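Local structure of L-ribulose 3-epimerase (7CJ7) at residues S80-P83 with A84-A87; N130-A133 with A134-L138; V225-A228 with S229-A233; E152-N155 with R156-N160; T55-L58 with L59-Y62. The protein catalyses the reversible, manganese-dependent epimerisation of ketoses at C3, with highest activity toward L-ribulose, and works as a homodimeric TIM barrel. All coordinates share one frame; numbering follows the deposited sequence.

In the fold
All five contacts are local and belong to one eight-stranded parallel barrel with helices packed around it. Along the chain the order is contact 5, 1, 2, 4, 3. Contacts 1 and 2 touch, their centres about 12 Å apart: the N-terminus of helix 83-102 lies against helix 125-143. Contact 4 starts on the last residue of strand 148-152, runs into the loop beyond and holds residues that bind manganese and the sugar; its centre is about 17 Å from that of contact 2 and 21 Å from that of contact 3 on helix 227-236. Contact 5, on helix 52-61, lies about 33 Å from contact 4 between centres. The metal and sugar site thus sits at strand ends and following loops.

Contact 1: S80-P83 with A84-A87; sequences STDP and AIVA
This is an N-terminal helix cap at the protein surface, where the loop after strand 65-72 turns into helix 83-102. Asp82 occupies the N-cap position. Its CG stands anti to its own backbone N (chi1 -177°), which swings the carboxylate back over the first turn, and OD1 accepts from Ala84 N at 3.1 Å. The N-H comes from above the carboxylate plane, 45° out of it. The main chain of the same residue starts the helical pattern: Asp82 O takes a well-aligned bond from Val86 N at 3.2 Å and a weak one from Ile85 N. Pro83 O receives Ala87 N one step further on.

The side chain of Ile85 crosses that of Asp82 at about a right angle, with CG1 and CD1 both close to OD2, while its other branch, CG2, meets Ser80 CB at 3.7 Å. Ser80 OG in turn accepts from Asp82 N at 3.0 Å, an ST turn that fixes the loop just ahead of the cap. Val86 brings CG2 close to Ser80 O, and on the neighbouring helix 125-143 it touches Arg137; Asn130 of that helix gives Ser80 O a weak hydrogen bond. The negative carboxylate at the positive end of the helix dipole is probably favourable. An aspartate N-cap followed by proline in the first turn is a common start of an alpha-helix; here an ST turn precedes it.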
loop_
_atom_site.group_PDB
_atom_site.type_symbol
_atom_site.label_atom_id
_atom_site.label_comp_id
_atom_site.label_asym_id
_atom_site.label_seq_id
_atom_site.Cartn_x
_atom_site.Cartn_y
_atom_site.Cartn_z
ATOM N N SER A 80 -13.339 10.179 -15.022
ATOM C CA SER A 80 -14.357 11.131 -14.507
ATOM C C SER A 80 -15.654 11.076 -15.328
ATOM O O SER A 80 -15.584 10.972 -16.568
ATOM C CB SER A 80 -13.821 12.528 -14.487
ATOM O OG SER A 80 -14.758 13.397 -13.877
ATOM N N THR A 81 -16.801 11.223 -14.655
ATOM C CA THR A 81 -18.128 11.384 -15.308
ATOM C C THR A 81 -18.338 12.864 -15.657
ATOM O O THR A 81 -19.412 13.199 -16.155
ATOM C CB THR A 81 -19.249 10.782 -14.451
ATOM O OG1 THR A 81 -19.262 11.427 -13.178
ATOM C CG2 THR A 81 -19.089 9.288 -14.264
ATOM N N ASP A 82 -17.327 13.706 -15.428
ATOM C CA ASP A 82 -17.292 15.126 -15.873
ATOM C C ASP A 82 -16.551 15.175 -17.209
ATOM O O ASP A 82 -15.332 15.035 -17.247
ATOM C CB ASP A 82 -16.632 16.031 -14.824
ATOM C CG ASP A 82 -16.627 17.512 -15.196
ATOM O OD1 ASP A 82 -16.989 17.826 -16.349
ATOM O OD2 ASP A 82 -16.289 18.351 -14.319
ATOM N N PRO A 83 -17.263 15.356 -18.342
ATOM C CA PRO A 83 -16.635 15.337 -19.663
ATOM C C PRO A 83 -15.509 16.371 -19.830
ATOM O O PRO A 83 -14.610 16.132 -20.608
ATOM C CB PRO A 83 -17.790 15.659 -20.627
ATOM C CG PRO A 83 -19.038 15.286 -19.865
ATOM C CD PRO A 83 -18.720 15.550 -18.411
ATOM N N ALA A 84 -15.573 17.494 -19.112
ATOM C CA ALA A 84 -14.551 18.564 -19.193
ATOM C C ALA A 84 -13.232 18.046 -18.601
ATOM O O ALA A 84 -12.150 18.361 -19.136
ATOM C CB ALA A 84 -15.030 19.812 -18.499
ATOM N N ILE A 85 -13.318 17.251 -17.540
ATOM C CA ILE A 85 -12.124 16.667 -16.869
ATOM C C ILE A 85 -11.541 15.596 -17.801
ATOM O O ILE A 85 -10.316 15.587 -18.018
ATOM C CB ILE A 85 -12.500 16.134 -15.475
ATOM C CG1 ILE A 85 -12.840 17.289 -14.523
ATOM C CG2 ILE A 85 -11.406 15.234 -14.930
ATOM C CD1 ILE A 85 -13.215 16.859 -13.120
ATOM N N VAL A 86 -12.381 14.760 -18.407
ATOM C CA VAL A 86 -11.893 13.737 -19.376
ATOM C C VAL A 86 -11.149 14.449 -20.518
ATOM O O VAL A 86 -10.043 13.996 -20.889
ATOM C CB VAL A 86 -13.025 12.835 -19.893
ATOM C CG1 VAL A 86 -12.526 11.899 -20.980
ATOM C CG2 VAL A 86 -13.673 12.045 -18.762
ATOM N N ALA A 87 -11.707 15.535 -21.050
ATOM C CA ALA A 87 -11.110 16.310 -22.165
ATOM C C ALA A 87 -9.723 16.827 -21.753
ATOM O O ALA A 87 -8.803 16.748 -22.587
ATOM C CB ALA A 87 -12.022 17.437 -22.576
#

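Contact 2: N130-A133 with A134-L138; sequences NSVA and AMQRL
Arg137 folds back over the preceding turn, its guanidinium lying across the backbone of Ala133 and Ala134. The setting is helix 125-143 of the beta-alpha-beta unit that links strands 107-112 and 148-152 of the TIM barrel. The arginine chain leaves with CG beside the backbone N and then bends at chi3 (-62°), which turns the flat group back along the helix. One of its faces is covered near the rim by Ala134 CA, 3.5 Å above the plane, and NH1 comes within 3.6 Å of Ala133 CB. The charge itself is answered by Asp90 of helix 83-102, which forms a salt bridge with NH2.

Regular i to i+4 bonds join the two segments, from Ala134 N to Asn130 O through to Arg137 N to Ala133 O at 3.0 Å. Met135 is buried, its chain bent at chi2 and chi3, between Leu93 of helix 83-102, Val175 of helix 165-175 and Leu151 of strand 148-152. Ser131, also buried, binds Tyr113 O through OG. Gln136 reaches beyond the turn to donate an N-H of NE2 to Val175 O, while its CG rests 3.3 Å from Val132 O, one turn back.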
loop_
_atom_site.group_PDB
_atom_site.type_symbol
_atom_site.label_atom_id
_atom_site.label_comp_id
_atom_site.label_asym_id
_atom_site.label_seq_id
_atom_site.Cartn_x
_atom_site.Cartn_y
_atom_site.Cartn_z
ATOM N N ASN A 130 -15.359 4.875 -19.147
ATOM C CA ASN A 130 -14.680 6.136 -19.555
ATOM C C ASN A 130 -13.175 5.878 -19.714
ATOM O O ASN A 130 -12.584 6.353 -20.693
ATOM C CB ASN A 130 -14.997 7.267 -18.571
ATOM C CG ASN A 130 -16.444 7.701 -18.649
ATOM O OD1 ASN A 130 -17.158 7.309 -19.570
ATOM N ND2 ASN A 130 -16.889 8.492 -17.682
ATOM N N SER A 131 -12.569 5.127 -18.799
ATOM C CA SER A 131 -11.124 4.779 -18.843
ATOM C C SER A 131 -10.819 3.972 -20.112
ATOM O O SER A 131 -9.890 4.314 -20.854
ATOM C CB SER A 131 -10.744 4.013 -17.620
ATOM O OG SER A 131 -9.336 3.899 -17.543
ATOM N N VAL A 132 -11.606 2.935 -20.380
ATOM C CA VAL A 132 -11.440 2.084 -21.597
ATOM C C VAL A 132 -11.481 2.982 -22.841
ATOM O O VAL A 132 -10.589 2.853 -23.719
ATOM C CB VAL A 132 -12.515 0.987 -21.662
ATOM C CG1 VAL A 132 -12.506 0.273 -23.004
ATOM C CG2 VAL A 132 -12.329 -0.019 -20.539
ATOM N N ALA A 133 -12.492 3.840 -22.948
ATOM C CA ALA A 133 -12.690 4.693 -24.140
ATOM C C ALA A 133 -11.484 5.626 -24.284
ATOM O O ALA A 133 -10.988 5.793 -25.412
ATOM C CB ALA A 133 -13.982 5.462 -24.029
ATOM N N ALA A 134 -11.035 6.218 -23.175
ATOM C CA ALA A 134 -9.883 7.148 -23.164
ATOM C C ALA A 134 -8.645 6.414 -23.671
ATOM O O ALA A 134 -7.840 7.022 -24.406
ATOM C CB ALA A 134 -9.656 7.706 -21.781
ATOM N N MET A 135 -8.467 5.148 -23.283
ATOM C CA MET A 135 -7.244 4.407 -23.673
ATOM C C MET A 135 -7.342 4.008 -25.150
ATOM O O MET A 135 -6.290 3.921 -25.813
ATOM C CB MET A 135 -6.999 3.194 -22.776
ATOM C CG MET A 135 -6.637 3.587 -21.348
ATOM S SD MET A 135 -5.188 4.677 -21.208
ATOM C CE MET A 135 -5.945 6.297 -21.344
ATOM N N GLN A 136 -8.552 3.809 -25.673
ATOM C CA GLN A 136 -8.732 3.607 -27.127
ATOM C C GLN A 136 -8.305 4.870 -27.872
ATOM O O GLN A 136 -7.570 4.740 -28.861
ATOM C CB GLN A 136 -10.168 3.224 -27.451
ATOM C CG GLN A 136 -10.528 1.856 -26.905
ATOM C CD GLN A 136 -11.991 1.543 -27.073
ATOM O OE1 GLN A 136 -12.836 2.434 -27.077
ATOM N NE2 GLN A 136 -12.296 0.264 -27.200
ATOM N N ARG A 137 -8.776 6.040 -27.446
ATOM C CA ARG A 137 -8.457 7.313 -28.143
ATOM C C ARG A 137 -6.939 7.553 -28.073
ATOM O O ARG A 137 -6.344 7.944 -29.100
ATOM C CB ARG A 137 -9.264 8.475 -27.554
ATOM C CG ARG A 137 -10.770 8.335 -27.723
ATOM C CD ARG A 137 -11.503 9.627 -27.404
ATOM N NE ARG A 137 -11.332 10.055 -26.021
ATOM C CZ ARG A 137 -12.066 9.630 -25.000
ATOM N NH1 ARG A 137 -13.018 8.741 -25.190
ATOM N NH2 ARG A 137 -11.840 10.083 -23.780
ATOM N N LEU A 138 -6.326 7.322 -26.909
ATOM C CA LEU A 138 -4.871 7.538 -26.724
ATOM C C LEU A 138 -4.100 6.534 -27.587
ATOM O O LEU A 138 -3.169 6.948 -28.270
ATOM C CB LEU A 138 -4.493 7.378 -25.256
ATOM C CG LEU A 138 -2.990 7.407 -24.985
ATOM C CD1 LEU A 138 -2.371 8.707 -25.481
ATOM C CD2 LEU A 138 -2.706 7.201 -23.509
#

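Contact 3: V225-A228 with S229-A233; sequences VDFA and SFFAA
The chain enters helix 227-236 through an inverse gamma turn centred on Asp226, closed by a weak bond from Phe227 N to Val225 O. From there the helical pattern takes hold: Phe230 N binds Asp226 O, and Ala232 N binds Ala228 O. Between them, Phe231 N binds Phe227 O at 2.9 Å with a nearly straight N-H...O angle of 175°.

Asp226 is the N-cap. With CG anti to the backbone N (chi1 -167°), its carboxylate lies over the opening turn and OD1 accepts from Ser229 N at 3.0 Å. The donor approaches well above the carboxylate plane, 59° out of it, and Ser229 CB packs against the same group, 3.5 Å from CG. On another side of the helix Phe227 and Phe231, one turn apart, lie side by side and point the same way. Phe227 CD1 meets Phe231 CE2 at 3.8 Å, and Phe231 CD2 comes to 3.2 Å from Phe227 O. Val225 CG1 sits over the centre of the Phe227 ring, 3.4 Å above its plane, and Phe281 packs edge-to-face with that ring. Both phenylalanines rest on Ile212 of strand 207-212, as does Phe230, which also reaches Val210.

The chemistry is thus divided: an anionic cap that probably offsets the helix dipole at the exposed start, and aromatic rings that bind the helix to the barrel wall by apolar contact.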
loop_
_atom_site.group_PDB
_atom_site.type_symbol
_atom_site.label_atom_id
_atom_site.label_comp_id
_atom_site.label_asym_id
_atom_site.label_seq_id
_atom_site.Cartn_x
_atom_site.Cartn_y
_atom_site.Cartn_z
ATOM N N VAL A 225 10.289 -8.515 -1.645
ATOM C CA VAL A 225 9.808 -8.938 -2.993
ATOM C C VAL A 225 10.494 -10.252 -3.378
ATOM O O VAL A 225 11.735 -10.349 -3.268
ATOM C CB VAL A 225 10.002 -7.872 -4.080
ATOM C CG1 VAL A 225 9.882 -8.473 -5.471
ATOM C CG2 VAL A 225 9.018 -6.735 -3.902
ATOM N N ASP A 226 9.706 -11.214 -3.858
ATOM C CA ASP A 226 10.236 -12.497 -4.377
ATOM C C ASP A 226 10.726 -12.271 -5.810
ATOM O O ASP A 226 10.010 -12.626 -6.762
ATOM C CB ASP A 226 9.184 -13.604 -4.318
ATOM C CG ASP A 226 9.751 -14.993 -4.545
ATOM O OD1 ASP A 226 10.867 -15.090 -5.103
ATOM O OD2 ASP A 226 9.061 -15.969 -4.175
ATOM N N PHE A 227 11.915 -11.702 -5.968
ATOM C CA PHE A 227 12.486 -11.445 -7.313
ATOM C C PHE A 227 12.796 -12.765 -8.021
ATOM O O PHE A 227 12.678 -12.797 -9.257
ATOM C CB PHE A 227 13.708 -10.536 -7.222
ATOM C CG PHE A 227 13.349 -9.101 -6.953
ATOM C CD1 PHE A 227 12.629 -8.370 -7.883
ATOM C CD2 PHE A 227 13.716 -8.490 -5.765
ATOM C CE1 PHE A 227 12.296 -7.053 -7.632
ATOM C CE2 PHE A 227 13.387 -7.169 -5.524
ATOM C CZ PHE A 227 12.667 -6.459 -6.453
ATOM N N ALA A 228 13.141 -13.822 -7.287
ATOM C CA ALA A 228 13.474 -15.135 -7.890
ATOM C C ALA A 228 12.269 -15.624 -8.701
ATOM O O ALA A 228 12.459 -16.057 -9.861
ATOM C CB ALA A 228 13.886 -16.130 -6.829
ATOM N N SER A 229 11.075 -15.547 -8.110
ATOM C CA SER A 229 9.797 -15.974 -8.724
ATOM C C SER A 229 9.475 -15.069 -9.914
ATOM O O SER A 229 9.102 -15.578 -10.987
ATOM C CB SER A 229 8.690 -15.976 -7.707
ATOM O OG SER A 229 7.489 -16.415 -8.300
ATOM N N PHE A 230 9.638 -13.763 -9.745
ATOM C CA PHE A 230 9.284 -12.781 -10.791
ATOM C C PHE A 230 10.179 -12.978 -12.021
ATOM O O PHE A 230 9.647 -13.050 -13.137
ATOM C CB PHE A 230 9.401 -11.356 -10.265
ATOM C CG PHE A 230 8.990 -10.346 -11.298
ATOM C CD1 PHE A 230 7.677 -10.290 -11.731
ATOM C CD2 PHE A 230 9.922 -9.507 -11.884
ATOM C CE1 PHE A 230 7.287 -9.366 -12.687
ATOM C CE2 PHE A 230 9.532 -8.582 -12.840
ATOM C CZ PHE A 230 8.220 -8.525 -13.251
ATOM N N PHE A 231 11.503 -13.032 -11.849
ATOM C CA PHE A 231 12.430 -13.144 -13.005
ATOM C C PHE A 231 12.277 -14.517 -13.677
ATOM O O PHE A 231 12.418 -14.613 -14.909
ATOM C CB PHE A 231 13.862 -12.803 -12.596
ATOM C CG PHE A 231 14.080 -11.331 -12.368
ATOM C CD1 PHE A 231 13.882 -10.418 -13.391
ATOM C CD2 PHE A 231 14.474 -10.855 -11.127
ATOM C CE1 PHE A 231 14.086 -9.061 -13.187
ATOM C CE2 PHE A 231 14.691 -9.500 -10.929
ATOM C CZ PHE A 231 14.497 -8.608 -11.957
ATOM N N ALA A 232 11.961 -15.557 -12.913
ATOM C CA ALA A 232 11.674 -16.896 -13.472
ATOM C C ALA A 232 10.476 -16.802 -14.427
ATOM O O ALA A 232 10.533 -17.369 -15.534
ATOM C CB ALA A 232 11.452 -17.886 -12.362
ATOM N N ALA A 233 9.421 -16.096 -14.026
ATOM C CA ALA A 233 8.190 -15.952 -14.839
ATOM C C ALA A 233 8.510 -15.163 -16.114
ATOM O O ALA A 233 8.022 -15.545 -17.182
ATOM C CB ALA A 233 7.108 -15.284 -14.036
#

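Contact 4: E152-N155 with R156-N160; sequences EVVN and RYETN. With MN (manganese (II) ion), chain D; SOL (L-sorbose), chain C.
Asn155 holds CG between its backbone N and carbonyl carbon (chi1 71°), the crowded position, which folds its amide over the following turn so that OD1 accepts from Tyr157 N at 2.8 Å, in the carbonyl plane: an Asx turn. Its backbone O takes two more donors: Glu158 N from above the carbonyl plane at 2.9 Å, and Thr159 N nearly along the C=O axis at 3.2 Å. Three bonds to one residue close the turn. Beside it Val154 CG2 presses tightly on Thr159 CG2 at 3.4 Å and also meets Glu158 CB.

Two carboxylates of this stretch, Glu152 at the strand end and Glu158 in the turn, meet L-sorbose. Glu152 binds the manganese ion through OE2 at 2.1 Å and accepts from sugar O4 through OE1 at 2.7 Å. Glu158 OE1 takes a very short bond, 2.5 Å, from sugar O1, while its OE2 is held by Tyr157 OH of the second subunit. Sugar O2 and O3 also bind the metal, whose sphere is completed by Asp185, His211 and Glu246. Glu152 is probably a proton donor/acceptor. A metal-chelated ketose above the C-terminal ends of the barrel strands is the active-site layout of TIM-barrel ketose 3-epimerases.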
loop_
_atom_site.group_PDB
_atom_site.type_symbol
_atom_site.label_atom_id
_atom_site.label_comp_id
_atom_site.label_asym_id
_atom_site.label_seq_id
_atom_site.Cartn_x
_atom_site.Cartn_y
_atom_site.Cartn_z
ATOM N N GLU A 152 0.009 0.682 -16.394
ATOM C CA GLU A 152 0.658 0.168 -15.172
ATOM C C GLU A 152 -0.414 -0.207 -14.145
ATOM O O GLU A 152 -1.141 0.678 -13.670
ATOM C CB GLU A 152 1.621 1.190 -14.585
ATOM C CG GLU A 152 2.510 0.581 -13.532
ATOM C CD GLU A 152 3.496 1.569 -12.942
ATOM O OE1 GLU A 152 3.398 2.792 -13.262
ATOM O OE2 GLU A 152 4.358 1.119 -12.185
ATOM N N VAL A 153 -0.456 -1.482 -13.790
ATOM C CA VAL A 153 -1.269 -2.008 -12.659
ATOM C C VAL A 153 -0.633 -1.509 -11.366
ATOM O O VAL A 153 0.562 -1.755 -11.150
ATOM C CB VAL A 153 -1.322 -3.542 -12.718
ATOM C CG1 VAL A 153 -2.075 -4.107 -11.527
ATOM C CG2 VAL A 153 -1.919 -4.001 -14.040
ATOM N N VAL A 154 -1.383 -0.805 -10.535
ATOM C CA VAL A 154 -0.808 -0.295 -9.265
ATOM C C VAL A 154 -1.732 -0.706 -8.127
ATOM O O VAL A 154 -2.851 -1.193 -8.381
ATOM C CB VAL A 154 -0.574 1.225 -9.301
ATOM C CG1 VAL A 154 0.483 1.604 -10.326
ATOM C CG2 VAL A 154 -1.875 1.975 -9.542
ATOM N N ASN A 155 -1.262 -0.521 -6.905
ATOM C CA ASN A 155 -1.959 -1.051 -5.712
ATOM C C ASN A 155 -3.223 -0.222 -5.451
ATOM O O ASN A 155 -3.414 0.867 -6.052
ATOM C CB ASN A 155 -1.000 -1.133 -4.520
ATOM C CG ASN A 155 -0.627 0.219 -3.966
ATOM O OD1 ASN A 155 -1.498 0.931 -3.485
ATOM N ND2 ASN A 155 0.654 0.577 -4.027
ATOM N N ARG A 156 -4.046 -0.728 -4.547
ATOM C CA ARG A 156 -5.372 -0.188 -4.161
ATOM C C ARG A 156 -5.259 1.276 -3.709
ATOM O O ARG A 156 -6.248 2.016 -3.878
ATOM C CB ARG A 156 -5.932 -1.058 -3.036
ATOM C CG ARG A 156 -5.088 -1.023 -1.767
ATOM C CD ARG A 156 -5.456 -2.102 -0.766
ATOM N NE ARG A 156 -5.313 -3.435 -1.330
ATOM C CZ ARG A 156 -5.839 -4.527 -0.800
ATOM N NH1 ARG A 156 -6.529 -4.441 0.320
ATOM N NH2 ARG A 156 -5.679 -5.700 -1.392
ATOM N N TYR A 157 -4.141 1.693 -3.117
ATOM C CA TYR A 157 -4.004 3.080 -2.597
ATOM C C TYR A 157 -3.682 4.057 -3.743
ATOM O O TYR A 157 -3.666 5.264 -3.479
ATOM C CB TYR A 157 -2.947 3.162 -1.489
ATOM C CG TYR A 157 -3.146 2.206 -0.340
ATOM C CD1 TYR A 157 -4.077 2.448 0.657
ATOM C CD2 TYR A 157 -2.369 1.065 -0.232
ATOM C CE1 TYR A 157 -4.241 1.577 1.723
ATOM C CE2 TYR A 157 -2.526 0.175 0.818
ATOM C CZ TYR A 157 -3.457 0.441 1.810
ATOM O OH TYR A 157 -3.604 -0.419 2.854
ATOM N N GLU A 158 -3.430 3.564 -4.964
ATOM C CA GLU A 158 -2.963 4.403 -6.103
ATOM C C GLU A 158 -3.928 4.351 -7.301
ATOM O O GLU A 158 -3.818 5.238 -8.160
ATOM C CB GLU A 158 -1.535 4.015 -6.487
ATOM C CG GLU A 158 -0.509 4.342 -5.405
ATOM C CD GLU A 158 0.939 4.168 -5.846
ATOM O OE1 GLU A 158 1.182 4.228 -7.068
ATOM O OE2 GLU A 158 1.816 3.935 -4.978
ATOM N N THR A 159 -4.832 3.367 -7.367
ATOM C CA THR A 159 -5.953 3.325 -8.350
ATOM C C THR A 159 -7.082 2.454 -7.818
ATOM O O THR A 159 -6.813 1.517 -7.037
ATOM C CB THR A 159 -5.563 2.776 -9.731
ATOM O OG1 THR A 159 -6.678 2.966 -10.602
ATOM C CG2 THR A 159 -5.236 1.303 -9.739
ATOM N N ASN A 160 -8.297 2.730 -8.268
ATOM C CA ASN A 160 -9.466 1.872 -7.971
ATOM C C ASN A 160 -9.902 1.132 -9.243
ATOM O O ASN A 160 -10.925 0.457 -9.177
ATOM C CB ASN A 160 -10.577 2.685 -7.302
ATOM C CG ASN A 160 -11.178 3.752 -8.190
ATOM O OD1 ASN A 160 -10.776 3.909 -9.336
ATOM N ND2 ASN A 160 -12.133 4.498 -7.657
HETATM MN MN MN D . 6.052 1.848 -11.236
HETATM C C1 SOL C . 3.661 4.699 -8.995
HETATM O O1 SOL C . 3.552 4.029 -7.761
HETATM C C2 SOL C . 4.572 3.983 -9.938
HETATM O O2 SOL C . 4.812 2.797 -9.788
HETATM C C3 SOL C . 5.232 4.781 -11.054
HETATM O O3 SOL C . 5.681 3.930 -12.084
HETATM C C4 SOL C . 4.289 5.842 -11.612
HETATM O O4 SOL C . 3.136 5.207 -12.167
HETATM C C5 SOL C . 4.924 6.719 -12.693
HETATM O O5 SOL C . 3.921 7.550 -13.276
HETATM C C6 SOL C . 6.046 7.597 -12.180
HETATM O O6 SOL C . 6.622 8.352 -13.250
#

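Contact 5: T55-L58 with L59-Y62; sequences TKDL and LQEY. With MG (magnesium ion), chain E.
Leu59 leads the second half of helix 52-61: its N binds Thr55 O at 2.9 Å, and its CG rests close to the same oxygen. The side chain is buried against Ile40 of strand 39-43, while Thr55 anchors its OG1 to Trp20 and Asp51 O.

Gln60 follows on the exposed side, N bonded to Lys56 O. Its chain runs extended beyond CG (chi2 176°), and its amide plane lies only 23° from that of the Asp57 carboxylate. The magnesium ion probably accounts for the two oxygens lying near each other: Asp57 OD1 binds it directly at 2.0 Å, whereas Gln60 OE1 accepts from a magnesium-bound water at 2.5 Å. A second metal-bound water donates to Asp57 OD2. The bent Lys56 chain crosses the glutamine obliquely.

Glu61 N binds Asp57 O. Its side chain points the same way as that of Leu58, OE1 lying 3.6 Å from Leu58 CD2, and its carboxylate forms a salt bridge with Arg26 of helix 22-35.

Tyr62, the first residue to leave helical backbone angles, still gives its N to Leu58 O at 3.0 Å. The same oxygen lies in the plane of the tyrosine ring, at its edge, 3.4 Å from CD2. Leu58 itself packs on Ala25 and Ile29. This is the C-terminal part of an amphipathic outer helix, in the beta-alpha-beta unit from strand 39-43 to 65-72 of the TIM barrel.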
loop_
_atom_site.group_PDB
_atom_site.type_symbol
_atom_site.label_atom_id
_atom_site.label_comp_id
_atom_site.label_asym_id
_atom_site.label_seq_id
_atom_site.Cartn_x
_atom_site.Cartn_y
_atom_site.Cartn_z
ATOM N N THR A 55 16.519 18.563 -23.673
ATOM C CA THR A 55 16.535 17.146 -23.230
ATOM C C THR A 55 17.067 16.287 -24.379
ATOM O O THR A 55 17.905 15.412 -24.120
ATOM C CB THR A 55 15.156 16.688 -22.748
ATOM O OG1 THR A 55 14.817 17.473 -21.605
ATOM C CG2 THR A 55 15.111 15.219 -22.393
ATOM N N LYS A 56 16.578 16.512 -25.597
ATOM C CA LYS A 56 17.054 15.787 -26.802
ATOM C C LYS A 56 18.585 15.923 -26.920
ATOM O O LYS A 56 19.254 14.899 -27.104
ATOM C CB LYS A 56 16.286 16.309 -28.019
ATOM C CG LYS A 56 16.729 15.731 -29.346
ATOM C CD LYS A 56 17.137 14.296 -29.261
ATOM C CE LYS A 56 16.007 13.326 -29.515
ATOM N NZ LYS A 56 16.467 12.212 -30.377
ATOM N N ASP A 57 19.127 17.135 -26.790
ATOM C CA ASP A 57 20.589 17.395 -26.868
ATOM C C ASP A 57 21.317 16.584 -25.785
ATOM O O ASP A 57 22.397 16.030 -26.082
ATOM C CB ASP A 57 20.902 18.884 -26.726
ATOM C CG ASP A 57 20.504 19.729 -27.921
ATOM O OD1 ASP A 57 20.194 19.140 -28.991
ATOM O OD2 ASP A 57 20.532 20.978 -27.781
ATOM N N LEU A 58 20.756 16.508 -24.576
ATOM C CA LEU A 58 21.383 15.771 -23.442
ATOM C C LEU A 58 21.392 14.276 -23.764
ATOM O O LEU A 58 22.423 13.617 -23.519
ATOM C CB LEU A 58 20.634 16.058 -22.140
ATOM C CG LEU A 58 20.872 17.446 -21.555
ATOM C CD1 LEU A 58 19.890 17.734 -20.429
ATOM C CD2 LEU A 58 22.310 17.588 -21.083
ATOM N N LEU A 59 20.279 13.744 -24.273
ATOM C CA LEU A 59 20.201 12.306 -24.634
ATOM C C LEU A 59 21.298 11.988 -25.655
ATOM O O LEU A 59 21.948 10.957 -25.508
ATOM C CB LEU A 59 18.803 11.973 -25.165
ATOM C CG LEU A 59 17.695 12.053 -24.117
ATOM C CD1 LEU A 59 16.335 11.803 -24.741
ATOM C CD2 LEU A 59 17.952 11.063 -22.988
ATOM N N GLN A 60 21.507 12.851 -26.647
ATOM C CA GLN A 60 22.541 12.645 -27.695
ATOM C C GLN A 60 23.936 12.722 -27.053
ATOM O O GLN A 60 24.774 11.843 -27.322
ATOM C CB GLN A 60 22.376 13.702 -28.786
ATOM C CG GLN A 60 21.084 13.565 -29.569
ATOM C CD GLN A 60 20.940 14.685 -30.569
ATOM O OE1 GLN A 60 20.703 15.837 -30.210
ATOM N NE2 GLN A 60 21.107 14.357 -31.839
ATOM N N GLU A 61 24.146 13.730 -26.212
ATOM C CA GLU A 61 25.429 14.015 -25.514
ATOM C C GLU A 61 25.872 12.776 -24.728
ATOM O O GLU A 61 27.061 12.451 -24.782
ATOM C CB GLU A 61 25.258 15.252 -24.627
ATOM C CG GLU A 61 26.506 15.653 -23.879
ATOM C CD GLU A 61 26.385 16.931 -23.063
ATOM O OE1 GLU A 61 25.323 17.575 -23.124
ATOM O OE2 GLU A 61 27.368 17.294 -22.382
ATOM N N TYR A 62 24.950 12.092 -24.044
ATOM C CA TYR A 62 25.267 10.952 -23.142
ATOM C C TYR A 62 24.891 9.610 -23.780
ATOM O O TYR A 62 24.999 8.593 -23.079
ATOM C CB TYR A 62 24.595 11.158 -21.785
ATOM C CG TYR A 62 25.226 12.268 -20.986
ATOM C CD1 TYR A 62 26.350 12.039 -20.209
ATOM C CD2 TYR A 62 24.722 13.558 -21.034
ATOM C CE1 TYR A 62 26.953 13.065 -19.499
ATOM C CE2 TYR A 62 25.302 14.591 -20.317
ATOM C CZ TYR A 62 26.420 14.344 -19.542
ATOM O OH TYR A 62 26.997 15.360 -18.833
HETATM MG MG MG E . 19.088 19.562 -30.616
HETATM O O HOH W 1 19.247 21.902 -29.708
HETATM O O HOH W 2 19.373 17.725 -31.281
HETATM O O HOH W 3 17.381 19.448 -29.786
HETATM O O HOH W 4 18.396 20.236 -32.573
#